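Peptidase M16 inactive domain family protein (Pseudomonas fluorescens, PDB 3GWB) is probably a metal-binding, hydrolase-like protein of the peptidase M16 family, its precise activity uncertain. Local coordinates at residues L26-R31 with L201-R207. Numbering follows the deposited sequence.
Sequences LFVEAR and LVGDLSR
The Phe27 ring reaches from Leu201, in strand 197-203, to Arg207, at the start of helix 207-220, its CD1 resting 3.9 Å from Leu201 CB and its CE2 3.8 Å from Arg207 CA. Because CG stands anti to the backbone N (chi1 166°), the ring extends past Leu201 to Leu205, whose carbonyl O meets the ring edge in plane, 3.3 Å from CZ. Ala210 and Trp17 also pack on this ring, joining helix 207-220 and strand 15-18 to the same apolar layer. With an alanine in place of Phe27, the space between the sheet and the start of that helix would probably be left unfilled, and Leu201 and Leu205 less well packed on this side. On the opposite face of the sheet from Phe27 and Leu201, Val28 and Val202 lie side by side against Leu372 of helix 365-377. The two strands run parallel, 5° apart, and alternating backbone bonds join them from Leu26 O to Gly203 N.

Beyond these, Gly203 O accepts from Ala30 N and Leu205 N on opposite faces of its carbonyl plane; the second bond closes an inverse gamma turn centred on Asp204. The Arg31 chain, bent at chi2 (-74°), lays one guanidinium face on Leu205 C. Two salt bridges meet the guanidinium edge: NE to Glu29 OE2 (2.8 Å) within 26-31, and NH1 to Asp204 OD1 (3.1 Å) across the contact. Ser103 OG holds Asp204 OD2. A water links Glu29 OE1 to Arg207 N, in the first turn of the helix capped by Ser206. Leu205 O is buried without a hydrogen-bonding partner, beside Phe27 CZ and Glu29 CG. Arg31 probably balances the charges of Glu29 and Asp204, closing the contact's polar end while apolar side chains fill the other.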
loop_
_atom_site.group_PDB
_atom_site.type_symbol
_atom_site.label_atom_id
_atom_site.label_comp_id
_atom_site.label_asym_id
_atom_site.label_seq_id
_atom_site.Cartn_x
_atom_site.Cartn_y
_atom_site.Cartn_z
ATOM N N LEU A 26 5.941 -22.278 -17.253
ATOM C CA LEU A 26 6.613 -21.369 -18.186
ATOM C C LEU A 26 7.859 -20.862 -17.473
ATOM O O LEU A 26 7.801 -20.466 -16.302
ATOM C CB LEU A 26 5.717 -20.200 -18.587
ATOM C CG LEU A 26 4.590 -20.555 -19.559
ATOM C CD1 LEU A 26 3.445 -21.245 -18.812
ATOM C CD2 LEU A 26 4.104 -19.284 -20.230
ATOM N N PHE A 27 8.981 -20.856 -18.176
ATOM C CA PHE A 27 10.245 -20.466 -17.570
ATOM C C PHE A 27 11.156 -19.641 -18.462
ATOM O O PHE A 27 11.268 -19.894 -19.666
ATOM C CB PHE A 27 10.976 -21.740 -17.137
ATOM C CG PHE A 27 12.426 -21.538 -16.807
ATOM C CD1 PHE A 27 12.808 -20.794 -15.692
ATOM C CD2 PHE A 27 13.412 -22.118 -17.601
ATOM C CE1 PHE A 27 14.159 -20.627 -15.381
ATOM C CE2 PHE A 27 14.760 -21.956 -17.296
ATOM C CZ PHE A 27 15.132 -21.217 -16.184
ATOM N N VAL A 28 11.799 -18.645 -17.857
ATOM C CA VAL A 28 12.758 -17.795 -18.558
ATOM C C VAL A 28 14.022 -17.753 -17.701
ATOM O O VAL A 28 13.978 -17.352 -16.530
ATOM C CB VAL A 28 12.234 -16.349 -18.737
ATOM C CG1 VAL A 28 13.344 -15.454 -19.277
ATOM C CG2 VAL A 28 11.042 -16.335 -19.682
ATOM N N GLU A 29 15.143 -18.186 -18.268
ATOM C CA GLU A 29 16.397 -18.162 -17.531
ATOM C C GLU A 29 16.933 -16.729 -17.596
ATOM O O GLU A 29 16.941 -16.114 -18.660
ATOM C CB GLU A 29 17.410 -19.130 -18.150
ATOM C CG GLU A 29 18.649 -19.356 -17.286
ATOM C CD GLU A 29 19.653 -20.316 -17.908
ATOM O OE1 GLU A 29 19.232 -21.389 -18.383
ATOM O OE2 GLU A 29 20.866 -20.007 -17.907
ATOM N N ALA A 30 17.347 -16.201 -16.449
ATOM C CA ALA A 30 17.891 -14.844 -16.342
ATOM C C ALA A 30 18.953 -14.931 -15.260
ATOM O O ALA A 30 18.633 -15.014 -14.081
ATOM C CB ALA A 30 16.802 -13.881 -15.934
ATOM N N ARG A 31 20.214 -14.903 -15.666
ATOM C CA ARG A 31 21.317 -15.057 -14.736
ATOM C C ARG A 31 21.955 -13.792 -14.177
ATOM O O ARG A 31 22.914 -13.887 -13.415
ATOM C CB ARG A 31 22.406 -15.891 -15.404
ATOM C CG ARG A 31 21.940 -17.240 -15.917
ATOM C CD ARG A 31 21.723 -18.204 -14.770
ATOM N NE ARG A 31 21.635 -19.580 -15.239
ATOM C CZ ARG A 31 21.810 -20.640 -14.461
ATOM N NH1 ARG A 31 22.086 -20.476 -13.174
ATOM N NH2 ARG A 31 21.713 -21.858 -14.971
ATOM N N LEU A 201 8.133 -19.199 -13.738
ATOM C CA LEU A 201 9.430 -19.062 -13.073
ATOM C C LEU A 201 10.396 -18.210 -13.872
ATOM O O LEU A 201 10.562 -18.416 -15.068
ATOM C CB LEU A 201 10.069 -20.444 -12.891
ATOM C CG LEU A 201 9.816 -21.286 -11.646
ATOM C CD1 LEU A 201 10.375 -22.694 -11.869
ATOM C CD2 LEU A 201 10.488 -20.620 -10.436
ATOM N N VAL A 202 11.056 -17.264 -13.205
ATOM C CA VAL A 202 12.030 -16.416 -13.870
ATOM C C VAL A 202 13.212 -16.117 -12.955
ATOM O O VAL A 202 13.031 -15.664 -11.816
ATOM C CB VAL A 202 11.423 -15.063 -14.298
ATOM C CG1 VAL A 202 12.475 -14.247 -15.008
ATOM C CG2 VAL A 202 10.212 -15.272 -15.200
ATOM N N GLY A 203 14.425 -16.358 -13.442
ATOM C CA GLY A 203 15.579 -16.057 -12.616
ATOM C C GLY A 203 16.845 -16.851 -12.824
ATOM O O GLY A 203 17.049 -17.499 -13.849
ATOM N N ASP A 204 17.700 -16.793 -11.811
ATOM C CA ASP A 204 18.992 -17.458 -11.819
ATOM C C ASP A 204 18.859 -18.959 -11.586
ATOM O O ASP A 204 19.269 -19.484 -10.551
ATOM C CB ASP A 204 19.883 -16.813 -10.749
ATOM C CG ASP A 204 21.279 -17.385 -10.726
ATOM O OD1 ASP A 204 21.781 -17.757 -11.810
ATOM O OD2 ASP A 204 21.876 -17.445 -9.628
ATOM N N LEU A 205 18.292 -19.650 -12.568
ATOM C CA LEU A 205 18.089 -21.092 -12.470
ATOM C C LEU A 205 18.352 -21.731 -13.822
ATOM O O LEU A 205 18.174 -21.093 -14.858
ATOM C CB LEU A 205 16.639 -21.395 -12.081
ATOM C CG LEU A 205 16.023 -20.851 -10.787
ATOM C CD1 LEU A 205 14.491 -20.975 -10.856
ATOM C CD2 LEU A 205 16.583 -21.615 -9.600
ATOM N N SER A 206 18.775 -22.989 -13.810
ATOM C CA SER A 206 18.995 -23.713 -15.054
ATOM C C SER A 206 17.635 -24.338 -15.378
ATOM O O SER A 206 16.746 -24.359 -14.526
ATOM C CB SER A 206 20.037 -24.821 -14.856
ATOM O OG SER A 206 19.564 -25.817 -13.957
ATOM N N ARG A 207 17.460 -24.825 -16.602
ATOM C CA ARG A 207 16.199 -25.468 -16.977
ATOM C C ARG A 207 15.942 -26.659 -16.040
ATOM O O ARG A 207 14.807 -26.909 -15.631
ATOM C CB ARG A 207 16.271 -25.935 -18.438
ATOM C CG ARG A 207 15.245 -26.988 -18.859
ATOM C CD ARG A 207 13.813 -26.470 -18.864
ATOM N NE ARG A 207 12.861 -27.514 -19.259
ATOM C CZ ARG A 207 12.295 -27.616 -20.461
ATOM N NH1 ARG A 207 12.568 -26.739 -21.417
ATOM N NH2 ARG A 207 11.444 -28.602 -20.712
HETATM O O HOH W 1 19.543 -24.432 -18.729
#